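Local coordinates for methyltransferase domain-containing protein (Serratia marcescens, PDB 7CLU) that transfers a methyl group from S-adenosyl-L-methionine to a hydroxyl oxygen, as an O-methyltransferase of the prodigiosin synthetic pathway, at residues Leu25-Phe30 against Glu55-Ala60; His42-Ala45 against Pro50-Ser53; Phe271-Thr276 against Asp312-Ala317; Ala322-Ile327 against Thr332-Glu337. All blocks are in the same frame, centred on the assembly; numbering follows the deposited sequence.

Contact 1 of 4, residues Leu25-Phe30 against Glu55-Ala60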
loop_
_atom_site.group_PDB
_atom_site.type_symbol
_atom_site.label_atom_id
_atom_site.label_comp_id
_atom_site.label_asym_id
_atom_site.label_seq_id
_atom_site.Cartn_x
_atom_site.Cartn_y
_atom_site.Cartn_z
ATOM N N LEU A 25 -8.206 10.779 5.126
ATOM C CA LEU A 25 -9.115 11.374 4.152
ATOM C C LEU A 25 -10.559 11.039 4.488
ATOM O O LEU A 25 -11.435 11.910 4.416
ATOM C CB LEU A 25 -8.759 10.912 2.737
ATOM C CG LEU A 25 -7.420 11.396 2.165
ATOM C CD1 LEU A 25 -7.096 10.670 0.852
ATOM C CD2 LEU A 25 -7.399 12.905 1.966
ATOM N N ALA A 26 -10.821 9.787 4.872
ATOM C CA ALA A 26 -12.178 9.387 5.230
ATOM C C ALA A 26 -12.663 10.140 6.463
ATOM O O ALA A 26 -13.827 10.555 6.532
ATOM C CB ALA A 26 -12.234 7.873 5.449
ATOM N N LEU A 27 -11.775 10.362 7.435
ATOM C CA LEU A 27 -12.128 11.156 8.608
ATOM C C LEU A 27 -12.214 12.646 8.307
ATOM O O LEU A 27 -12.636 13.409 9.180
ATOM C CB LEU A 27 -11.114 10.909 9.732
ATOM C CG LEU A 27 -11.181 9.552 10.440
ATOM C CD1 LEU A 27 -9.910 9.250 11.225
ATOM C CD2 LEU A 27 -12.384 9.495 11.364
ATOM N N LYS A 28 -11.850 13.072 7.095
ATOM C CA LYS A 28 -11.742 14.487 6.752
ATOM C C LYS A 28 -10.851 15.220 7.754
ATOM O O LYS A 28 -11.141 16.338 8.180
ATOM C CB LYS A 28 -13.123 15.136 6.653
ATOM C CG LYS A 28 -13.963 14.593 5.509
ATOM C CD LYS A 28 -15.432 14.934 5.690
ATOM C CE LYS A 28 -16.247 14.550 4.455
ATOM N NZ LYS A 28 -15.481 14.764 3.196
ATOM N N LEU A 29 -9.748 14.571 8.128
ATOM C CA LEU A 29 -8.894 15.089 9.189
ATOM C C LEU A 29 -8.262 16.411 8.789
ATOM O O LEU A 29 -8.210 17.352 9.588
ATOM C CB LEU A 29 -7.822 14.052 9.534
ATOM C CG LEU A 29 -6.705 14.454 10.509
ATOM C CD1 LEU A 29 -6.264 13.242 11.333
ATOM C CD2 LEU A 29 -5.531 15.034 9.775
ATOM N N PHE A 30 -7.763 16.501 7.557
ATOM C CA PHE A 30 -7.120 17.729 7.133
ATOM C C PHE A 30 -8.091 18.899 7.086
ATOM O O PHE A 30 -7.650 20.049 7.127
ATOM C CB PHE A 30 -6.449 17.519 5.778
ATOM C CG PHE A 30 -5.604 16.285 5.722
ATOM C CD1 PHE A 30 -4.360 16.254 6.329
ATOM C CD2 PHE A 30 -6.061 15.147 5.073
ATOM C CE1 PHE A 30 -3.577 15.119 6.286
ATOM C CE2 PHE A 30 -5.288 14.004 5.026
ATOM C CZ PHE A 30 -4.039 13.982 5.640
ATOM N N GLU A 55 -4.196 11.163 17.972
ATOM C CA GLU A 55 -2.804 11.595 18.062
ATOM C C GLU A 55 -1.885 10.621 17.335
ATOM O O GLU A 55 -0.946 11.038 16.648
ATOM C CB GLU A 55 -2.367 11.759 19.530
ATOM C CG GLU A 55 -1.020 12.478 19.611
ATOM C CD GLU A 55 -0.508 12.754 21.031
ATOM O OE1 GLU A 55 -1.055 12.232 22.009
ATOM O OE2 GLU A 55 0.460 13.530 21.153
ATOM N N GLN A 56 -2.179 9.320 17.426
ATOM C CA GLN A 56 -1.369 8.334 16.718
ATOM C C GLN A 56 -1.443 8.545 15.215
ATOM O O GLN A 56 -0.436 8.419 14.508
ATOM C CB GLN A 56 -1.811 6.911 17.076
ATOM C CG GLN A 56 -1.323 6.428 18.438
ATOM C CD GLN A 56 -1.959 5.104 18.839
ATOM O OE1 GLN A 56 -3.137 5.053 19.179
ATOM N NE2 GLN A 56 -1.185 4.030 18.792
ATOM N N LEU A 57 -2.637 8.830 14.702
ATOM C CA LEU A 57 -2.767 9.119 13.279
ATOM C C LEU A 57 -2.032 10.408 12.916
ATOM O O LEU A 57 -1.341 10.467 11.894
ATOM C CB LEU A 57 -4.246 9.209 12.909
ATOM C CG LEU A 57 -4.526 9.476 11.439
ATOM C CD1 LEU A 57 -3.801 8.471 10.548
ATOM C CD2 LEU A 57 -6.038 9.457 11.208
ATOM N N LEU A 58 -2.138 11.429 13.767
ATOM C CA LEU A 58 -1.501 12.719 13.487
ATOM C C LEU A 58 0.013 12.596 13.444
ATOM O O LEU A 58 0.663 13.134 12.537
ATOM C CB LEU A 58 -1.920 13.741 14.541
ATOM C CG LEU A 58 -3.376 14.170 14.425
ATOM C CD1 LEU A 58 -3.772 14.865 15.710
ATOM C CD2 LEU A 58 -3.554 15.073 13.217
ATOM N N ILE A 59 0.593 11.927 14.451
ATOM C CA ILE A 59 2.038 11.735 14.504
ATOM C C ILE A 59 2.523 11.006 13.263
ATOM O O ILE A 59 3.566 11.345 12.696
ATOM C CB ILE A 59 2.423 10.975 15.786
ATOM C CG1 ILE A 59 2.195 11.844 17.024
ATOM C CG2 ILE A 59 3.860 10.477 15.724
ATOM C CD1 ILE A 59 2.434 11.069 18.343
ATOM N N ALA A 60 1.787 9.975 12.838
ATOM C CA ALA A 60 2.137 9.269 11.613
ATOM C C ALA A 60 2.091 10.203 10.411
ATOM O O ALA A 60 3.008 10.206 9.587
ATOM C CB ALA A 60 1.196 8.067 11.401
#
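Leu27, where helix 15-26 gives way to a turn, opens the contact: its CD1 lies 3.9 Å from CD2 of Leu57, and the two side chains meet at a slant. Lys28 follows with a positive phi of 53°, the residue of a Schellman motif that ends the helix. This turn carries the lysine side chain away from helix 51-63, a sensible place for a charge beside a wall of leucines, and hands the chain on to Leu29. With CG anti to its backbone N (chi1 173°), Leu29 reaches across to the helix and divides its attention between two residues. Its CD1 sits 3.8 Å from CD2 of Leu57, these two side chains sliding past one another in opposite directions, and equally 3.8 Å from CD2 of Leu58. The other branch, Leu29 CD2, is 4.0 Å from the same Leu58 methyl, which therefore faces both arms of the fork. That Leu29 CD2 also lies over one face of the Phe30 ring. Branched, flexible leucines suit a junction where methyl groups meet and no hydrogen bond links the two segments. The setting is the helical dimerisation domain of the O-methyltransferase: Leu47 of helix 40-47 touches Leu29, Ile43 of that helix and Tyr74 of strand 73-75 close round Leu58, and Arg115 of the second subunit packs on Leu27.

Contact 2 of 4, residues His42-Ala45 against Pro50-Ser53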
loop_
_atom_site.group_PDB
_atom_site.type_symbol
_atom_site.label_atom_id
_atom_site.label_comp_id
_atom_site.label_asym_id
_atom_site.label_seq_id
_atom_site.Cartn_x
_atom_site.Cartn_y
_atom_site.Cartn_z
ATOM N N HIS A 42 -7.513 18.836 20.331
ATOM C CA HIS A 42 -8.574 19.636 19.729
ATOM C C HIS A 42 -8.959 19.136 18.341
ATOM O O HIS A 42 -10.135 19.223 17.956
ATOM C CB HIS A 42 -8.144 21.102 19.670
ATOM C CG HIS A 42 -8.077 21.752 21.018
ATOM N ND1 HIS A 42 -6.993 21.611 21.859
ATOM C CD2 HIS A 42 -8.973 22.520 21.682
ATOM C CE1 HIS A 42 -7.217 22.276 22.978
ATOM N NE2 HIS A 42 -8.413 22.835 22.896
ATOM N N ILE A 43 -7.997 18.625 17.576
ATOM C CA ILE A 43 -8.358 17.916 16.352
ATOM C C ILE A 43 -9.266 16.738 16.684
ATOM O O ILE A 43 -10.296 16.525 16.033
ATOM C CB ILE A 43 -7.097 17.465 15.590
ATOM C CG1 ILE A 43 -6.246 18.660 15.194
ATOM C CG2 ILE A 43 -7.475 16.608 14.364
ATOM C CD1 ILE A 43 -4.910 18.276 14.620
ATOM N N ALA A 44 -8.913 15.967 17.716
ATOM C CA ALA A 44 -9.740 14.826 18.099
ATOM C C ALA A 44 -11.127 15.259 18.562
ATOM O O ALA A 44 -12.109 14.541 18.336
ATOM C CB ALA A 44 -9.047 14.016 19.192
ATOM N N ALA A 45 -11.229 16.417 19.214
ATOM C CA ALA A 45 -12.538 16.943 19.584
ATOM C C ALA A 45 -13.359 17.269 18.345
ATOM O O ALA A 45 -14.515 16.849 18.224
ATOM C CB ALA A 45 -12.370 18.185 20.463
ATOM N N PRO A 50 -11.441 9.645 19.963
ATOM C CA PRO A 50 -10.520 9.611 21.108
ATOM C C PRO A 50 -9.258 10.421 20.841
ATOM O O PRO A 50 -8.741 10.455 19.721
ATOM C CB PRO A 50 -10.198 8.122 21.258
ATOM C CG PRO A 50 -11.343 7.427 20.654
ATOM C CD PRO A 50 -11.874 8.300 19.561
ATOM N N ALA A 51 -8.761 11.078 21.891
ATOM C CA ALA A 51 -7.561 11.894 21.743
ATOM C C ALA A 51 -6.365 11.034 21.370
ATOM O O ALA A 51 -5.606 11.376 20.457
ATOM C CB ALA A 51 -7.281 12.675 23.031
ATOM N N ARG A 52 -6.217 9.891 22.037
ATOM C CA ARG A 52 -5.011 9.077 21.905
ATOM C C ARG A 52 -4.840 8.534 20.491
ATOM O O ARG A 52 -3.761 8.638 19.897
ATOM C CB ARG A 52 -5.072 7.922 22.898
ATOM C CG ARG A 52 -3.837 7.740 23.731
ATOM C CD ARG A 52 -4.149 6.823 24.880
ATOM N NE ARG A 52 -3.690 7.347 26.152
ATOM C CZ ARG A 52 -3.815 6.693 27.302
ATOM N NH1 ARG A 52 -4.388 5.493 27.325
ATOM N NH2 ARG A 52 -3.364 7.228 28.424
ATOM N N SER A 53 -5.880 7.911 19.950
ATOM C CA SER A 53 -5.758 7.334 18.616
ATOM C C SER A 53 -5.661 8.413 17.547
ATOM O O SER A 53 -4.914 8.251 16.576
ATOM C CB SER A 53 -6.932 6.402 18.331
ATOM O OG SER A 53 -8.171 7.085 18.448
#
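Ala44 presents its CB to the first turn of helix 51-63 and provides more than half of the surface buried here. That methyl lies 3.6 Å from CA of Ala51 and equally 3.6 Å from O of Pro50, so it rests against backbone rather than on a side chain. The Ala51 methyl is a looser neighbour, its CB 4.4 Å from CB of Ala44. Small residues fit because the chains come close: the CA atoms of Ala44 and Ala51 are 5.2 Å apart, and a single methyl is enough to bridge them. The arrangement belongs to the dimerisation domain, of the helix-turn-helix class, in which helix 40-47 passes through a short connection into helix 51-63. Pro50 stands at the N-cap of the second helix, where a residue without an N-H loses no helical bond and a fixed phi helps to set the start. It directs its CB away from Ala44, leaving the carbonyl to face the alanine, and that same O accepts a hydrogen bond from Thr54. The second subunit also borders this turn: Arg52 forms a salt bridge with Glu252 of the second subunit, and Pro50 packs on Arg115 of that subunit.

Contact 3 of 4, residues Phe271-Thr276 against Asp312-Ala317; sequences FIASET and DRFRLA
Phe271 and Phe314 supply the aromatic part of the contact. Their planes are 30° apart and their centroids 5.5 Å, so the rings are slid well past each other and overlap little. The touching is done by a few ring atoms: Phe314 CZ comes within 3.4 Å of CE2 and 3.6 Å of CD2 of Phe271. A chi1 of 169° turns the Phe271 ring off the strand toward the helix, and the two side chains meet at about a right angle. Phe319 joins both rings, making an aromatic cluster of three.

This cluster fills the layer between sheet and helix in the Rossmann-like methyltransferase domain, where strand 270-275 lies in the seven-stranded sheet and helix 307-316 packs on one of its faces. Large flat side chains span that gap well, since the nearest CA atoms, those of Phe271 and Phe314, are still 9.6 Å apart.

The aliphatic part is smaller. Ala273 CB lies at the edge of the Phe314 ring, in its plane and 4.0 Å from CZ; a side chain this short lets the ring tip come down to the strand. Beyond it, Glu275 turns to polar work, bonding the backbone N of His247, the predicted proton acceptor.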
loop_
_atom_site.group_PDB
_atom_site.type_symbol
_atom_site.label_atom_id
_atom_site.label_comp_id
_atom_site.label_asym_id
_atom_site.label_seq_id
_atom_site.Cartn_x
_atom_site.Cartn_y
_atom_site.Cartn_z
ATOM N N PHE A 271 -9.439 6.714 -36.303
ATOM C CA PHE A 271 -9.791 6.338 -34.940
ATOM C C PHE A 271 -8.542 6.378 -34.072
ATOM O O PHE A 271 -7.466 5.940 -34.488
ATOM C CB PHE A 271 -10.442 4.954 -34.872
ATOM C CG PHE A 271 -10.580 4.426 -33.465
ATOM C CD1 PHE A 271 -11.502 4.977 -32.589
ATOM C CD2 PHE A 271 -9.769 3.401 -33.012
ATOM C CE1 PHE A 271 -11.618 4.511 -31.292
ATOM C CE2 PHE A 271 -9.880 2.940 -31.720
ATOM C CZ PHE A 271 -10.806 3.503 -30.863
ATOM N N ILE A 272 -8.681 6.932 -32.874
ATOM C CA ILE A 272 -7.586 7.014 -31.926
ATOM C C ILE A 272 -8.057 6.445 -30.594
ATOM O O ILE A 272 -9.091 6.863 -30.072
ATOM C CB ILE A 272 -7.107 8.460 -31.717
ATOM C CG1 ILE A 272 -6.710 9.132 -33.043
ATOM C CG2 ILE A 272 -5.990 8.466 -30.695
ATOM C CD1 ILE A 272 -6.172 10.589 -32.872
ATOM N N ALA A 273 -7.294 5.519 -30.035
ATOM C CA ALA A 273 -7.463 5.111 -28.646
ATOM C C ALA A 273 -6.297 5.673 -27.849
ATOM O O ALA A 273 -5.147 5.480 -28.243
ATOM C CB ALA A 273 -7.487 3.592 -28.512
ATOM N N SER A 274 -6.579 6.351 -26.738
ATOM C CA SER A 274 -5.521 6.778 -25.831
ATOM C C SER A 274 -5.389 5.726 -24.731
ATOM O O SER A 274 -6.384 5.350 -24.113
ATOM C CB SER A 274 -5.789 8.166 -25.234
ATOM O OG SER A 274 -7.100 8.337 -24.726
ATOM N N GLU A 275 -4.174 5.209 -24.544
ATOM C CA GLU A 275 -3.911 4.194 -23.531
ATOM C C GLU A 275 -2.576 4.507 -22.875
ATOM O O GLU A 275 -1.861 5.433 -23.285
ATOM C CB GLU A 275 -3.893 2.761 -24.110
ATOM C CG GLU A 275 -5.176 2.317 -24.800
ATOM C CD GLU A 275 -6.220 1.840 -23.816
ATOM O OE1 GLU A 275 -5.847 1.129 -22.853
ATOM O OE2 GLU A 275 -7.410 2.183 -24.006
ATOM N N THR A 276 -2.255 3.728 -21.835
ATOM C CA THR A 276 -0.966 3.791 -21.137
ATOM C C THR A 276 -0.295 2.433 -21.318
ATOM O O THR A 276 -0.377 1.573 -20.436
ATOM C CB THR A 276 -1.121 4.108 -19.646
ATOM O OG1 THR A 276 -1.943 3.103 -19.014
ATOM C CG2 THR A 276 -1.732 5.491 -19.446
ATOM N N ASP A 312 -1.344 -4.683 -33.070
ATOM C CA ASP A 312 -1.841 -5.949 -33.598
ATOM C C ASP A 312 -3.359 -6.014 -33.532
ATOM O O ASP A 312 -4.009 -6.490 -34.473
ATOM C CB ASP A 312 -1.232 -7.124 -32.826
ATOM C CG ASP A 312 0.271 -7.257 -33.031
ATOM O OD1 ASP A 312 0.802 -6.703 -34.018
ATOM O OD2 ASP A 312 0.927 -7.922 -32.196
ATOM N N ARG A 313 -3.945 -5.534 -32.430
ATOM C CA ARG A 313 -5.397 -5.578 -32.291
ATOM C C ARG A 313 -6.077 -4.597 -33.234
ATOM O O ARG A 313 -7.151 -4.897 -33.771
ATOM C CB ARG A 313 -5.801 -5.311 -30.836
ATOM C CG ARG A 313 -5.499 -6.484 -29.945
ATOM C CD ARG A 313 -5.827 -6.278 -28.465
ATOM N NE ARG A 313 -4.982 -7.185 -27.693
ATOM C CZ ARG A 313 -4.405 -6.869 -26.547
ATOM N NH1 ARG A 313 -4.605 -5.664 -26.020
ATOM N NH2 ARG A 313 -3.636 -7.754 -25.931
ATOM N N PHE A 314 -5.480 -3.417 -33.445
ATOM C CA PHE A 314 -6.012 -2.496 -34.445
ATOM C C PHE A 314 -6.080 -3.166 -35.818
ATOM O O PHE A 314 -7.122 -3.140 -36.486
ATOM C CB PHE A 314 -5.160 -1.223 -34.509
ATOM C CG PHE A 314 -5.665 -0.098 -33.638
ATOM C CD1 PHE A 314 -5.946 -0.312 -32.288
ATOM C CD2 PHE A 314 -5.858 1.172 -34.165
ATOM C CE1 PHE A 314 -6.403 0.734 -31.478
ATOM C CE2 PHE A 314 -6.313 2.225 -33.373
ATOM C CZ PHE A 314 -6.585 2.015 -32.024
ATOM N N ARG A 315 -4.978 -3.792 -36.243
ATOM C CA ARG A 315 -4.942 -4.417 -37.563
ATOM C C ARG A 315 -5.951 -5.553 -37.656
ATOM O O ARG A 315 -6.729 -5.626 -38.616
ATOM C CB ARG A 315 -3.528 -4.911 -37.874
ATOM C CG ARG A 315 -2.483 -3.824 -37.710
ATOM C CD ARG A 315 -1.083 -4.277 -38.084
ATOM N NE ARG A 315 -0.316 -3.136 -38.562
ATOM C CZ ARG A 315 0.838 -2.719 -38.052
ATOM N NH1 ARG A 315 1.404 -3.364 -37.033
ATOM N NH2 ARG A 315 1.430 -1.648 -38.573
ATOM N N LEU A 316 -5.969 -6.436 -36.646
ATOM C CA LEU A 316 -6.926 -7.542 -36.627
ATOM C C LEU A 316 -8.364 -7.049 -36.714
ATOM O O LEU A 316 -9.234 -7.757 -37.237
ATOM C CB LEU A 316 -6.744 -8.378 -35.355
ATOM C CG LEU A 316 -5.838 -9.604 -35.412
ATOM C CD1 LEU A 316 -5.987 -10.423 -34.131
ATOM C CD2 LEU A 316 -6.155 -10.456 -36.639
ATOM N N ALA A 317 -8.634 -5.847 -36.204
ATOM C CA ALA A 317 -9.965 -5.264 -36.263
ATOM C C ALA A 317 -10.250 -4.577 -37.588
ATOM O O ALA A 317 -11.371 -4.093 -37.778
ATOM C CB ALA A 317 -10.163 -4.272 -35.108
#

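Contact 4 of 4, residues Ala322-Ile327 against Thr332-Glu337; sequences ARIMKI and TLIVGE
Arg323 lays one face of its guanidinium over the CG1 methyl of Val335, with NH2 3.7 Å from that carbon, while its edge meets Glu337. NH1 and NH2 both grip a single carboxylate oxygen end-on: NH2 donates to Glu337 OE2 at 2.9 Å, on the syn lone pair, and NH1 reaches the same atom at 3.1 Å. Arginine suits the place because its flat head can lie over a valine methyl while its N-H edge meets a carboxylate. The backbones form an antiparallel hairpin, Arg323 with Val335 and Met325 with Leu333 being hydrogen-bonded pairs; Met325 N to Leu333 O is 2.9 Å long and nearly straight, 170° at the hydrogen. On the same face as Arg323, Met325 bends at chi3 (-40°) and brings CE to 4.0 Å from CG2 of Val335. Strand 332-337 is the antiparallel member beside strand 270-275, and strand 322-326 completes the sheet, as in other class I methyltransferases. The turn joining the two strands carries Arg331, which binds S-adenosyl-L-homocysteine. Because Arg270 also forms a salt bridge with Glu337 OE2, two positive charges share one carboxylate, which would probably favour its ionised form and offset the closeness of the arginines.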
loop_
_atom_site.group_PDB
_atom_site.type_symbol
_atom_site.label_atom_id
_atom_site.label_comp_id
_atom_site.label_asym_id
_atom_site.label_seq_id
_atom_site.Cartn_x
_atom_site.Cartn_y
_atom_site.Cartn_z
ATOM N N ALA A 322 -2.016 1.251 -38.927
ATOM C CA ALA A 322 -1.957 1.238 -37.469
ATOM C C ALA A 322 -0.592 1.718 -36.991
ATOM O O ALA A 322 0.441 1.172 -37.390
ATOM C CB ALA A 322 -2.245 -0.174 -36.954
ATOM N N ARG A 323 -0.582 2.765 -36.163
ATOM C CA ARG A 323 0.686 3.327 -35.716
ATOM C C ARG A 323 0.530 3.977 -34.347
ATOM O O ARG A 323 -0.579 4.214 -33.861
ATOM C CB ARG A 323 1.232 4.338 -36.725
ATOM C CG ARG A 323 0.389 5.585 -36.860
ATOM C CD ARG A 323 0.486 6.162 -38.269
ATOM N NE ARG A 323 -0.333 7.358 -38.423
ATOM C CZ ARG A 323 -1.592 7.348 -38.842
ATOM N NH1 ARG A 323 -2.187 6.196 -39.144
ATOM N NH2 ARG A 323 -2.263 8.484 -38.944
ATOM N N ILE A 324 1.682 4.253 -33.729
ATOM C CA ILE A 324 1.778 4.949 -32.452
ATOM C C ILE A 324 2.002 6.425 -32.724
ATOM O O ILE A 324 2.745 6.799 -33.646
ATOM C CB ILE A 324 2.923 4.386 -31.588
ATOM C CG1 ILE A 324 2.751 2.879 -31.356
ATOM C CG2 ILE A 324 3.021 5.138 -30.260
ATOM C CD1 ILE A 324 1.329 2.476 -31.076
ATOM N N MET A 325 1.356 7.269 -31.928
ATOM C CA MET A 325 1.632 8.696 -31.923
ATOM C C MET A 325 1.896 9.093 -30.479
ATOM O O MET A 325 0.991 9.034 -29.636
ATOM C CB MET A 325 0.478 9.493 -32.526
ATOM C CG MET A 325 0.716 10.985 -32.555
ATOM S SD MET A 325 -0.551 11.825 -33.506
ATOM C CE MET A 325 -0.752 10.673 -34.872
ATOM N N LYS A 326 3.137 9.468 -30.193
ATOM C CA LYS A 326 3.502 9.946 -28.873
ATOM C C LYS A 326 3.042 11.383 -28.707
ATOM O O LYS A 326 3.114 12.183 -29.643
ATOM C CB LYS A 326 5.011 9.853 -28.671
ATOM C CG LYS A 326 5.558 8.442 -28.705
ATOM C CD LYS A 326 7.073 8.452 -28.687
ATOM C CE LYS A 326 7.622 7.457 -27.680
ATOM N NZ LYS A 326 9.007 7.799 -27.215
ATOM N N ILE A 327 2.542 11.702 -27.512
ATOM C CA ILE A 327 2.124 13.056 -27.168
ATOM C C ILE A 327 2.555 13.330 -25.732
ATOM O O ILE A 327 2.839 12.411 -24.955
ATOM C CB ILE A 327 0.592 13.270 -27.316
ATOM C CG1 ILE A 327 -0.185 12.214 -26.517
ATOM C CG2 ILE A 327 0.153 13.238 -28.777
ATOM C CD1 ILE A 327 -1.617 12.605 -26.263
ATOM N N THR A 332 -0.555 7.413 -24.478
ATOM C CA THR A 332 0.001 7.188 -25.798
ATOM C C THR A 332 -1.161 6.981 -26.765
ATOM O O THR A 332 -2.146 6.324 -26.428
ATOM C CB THR A 332 0.922 5.959 -25.772
ATOM O OG1 THR A 332 1.981 6.195 -24.839
ATOM C CG2 THR A 332 1.505 5.683 -27.126
ATOM N N LEU A 333 -1.061 7.549 -27.959
ATOM C CA LEU A 333 -2.142 7.451 -28.935
ATOM C C LEU A 333 -1.898 6.255 -29.847
ATOM O O LEU A 333 -0.802 6.094 -30.400
ATOM C CB LEU A 333 -2.258 8.741 -29.766
ATOM C CG LEU A 333 -2.530 10.069 -29.058
ATOM C CD1 LEU A 333 -2.815 11.159 -30.078
ATOM C CD2 LEU A 333 -3.658 9.991 -28.008
ATOM N N ILE A 334 -2.905 5.401 -29.983
ATOM C CA ILE A 334 -2.894 4.344 -30.980
ATOM C C ILE A 334 -3.894 4.755 -32.053
ATOM O O ILE A 334 -5.052 5.052 -31.746
ATOM C CB ILE A 334 -3.212 2.971 -30.366
ATOM C CG1 ILE A 334 -2.207 2.677 -29.243
ATOM C CG2 ILE A 334 -3.072 1.908 -31.397
ATOM C CD1 ILE A 334 -2.841 2.421 -27.891
ATOM N N VAL A 335 -3.423 4.842 -33.301
ATOM C CA VAL A 335 -4.128 5.525 -34.380
ATOM C C VAL A 335 -4.251 4.582 -35.569
ATOM O O VAL A 335 -3.298 3.868 -35.903
ATOM C CB VAL A 335 -3.381 6.810 -34.806
ATOM C CG1 VAL A 335 -4.134 7.551 -35.909
ATOM C CG2 VAL A 335 -3.114 7.701 -33.596
ATOM N N GLY A 336 -5.410 4.603 -36.223
ATOM C CA GLY A 336 -5.610 3.816 -37.430
ATOM C C GLY A 336 -6.704 4.421 -38.283
ATOM O O GLY A 336 -7.502 5.242 -37.815
ATOM N N GLU A 337 -6.732 4.011 -39.551
ATOM C CA GLU A 337 -7.708 4.524 -40.501
ATOM C C GLU A 337 -8.542 3.395 -41.097
ATOM O O GLU A 337 -8.135 2.226 -41.130
ATOM C CB GLU A 337 -7.037 5.317 -41.636
ATOM C CG GLU A 337 -6.597 6.713 -41.243
ATOM C CD GLU A 337 -5.134 6.764 -40.896
ATOM O OE1 GLU A 337 -4.375 5.936 -41.450
ATOM O OE2 GLU A 337 -4.744 7.627 -40.080
#

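Contacts 1 and 2 belong to the dimerisation domain and share helix 51-63; they meet where Leu58 CD2 touches Ile43 CD1 at 3.8 Å. Contact 1 is buried leucine packing, whereas contact 2 is small, partly buried and made of a methyl against backbone; both border the second subunit. On the other side of the chain's centre, contacts 3 and 4 share the methyltransferase sheet, linked by neighbouring strands 270-275 and 332-337, with a probable bond from Ile334 N to Ala273 O. Contact 3 is aromatic and buried between sheet and helix, while contact 4, at the sheet's edge, adds backbone bonds and a salt bridge. Centres of contacts 1 and 3 lie about 44 Å apart.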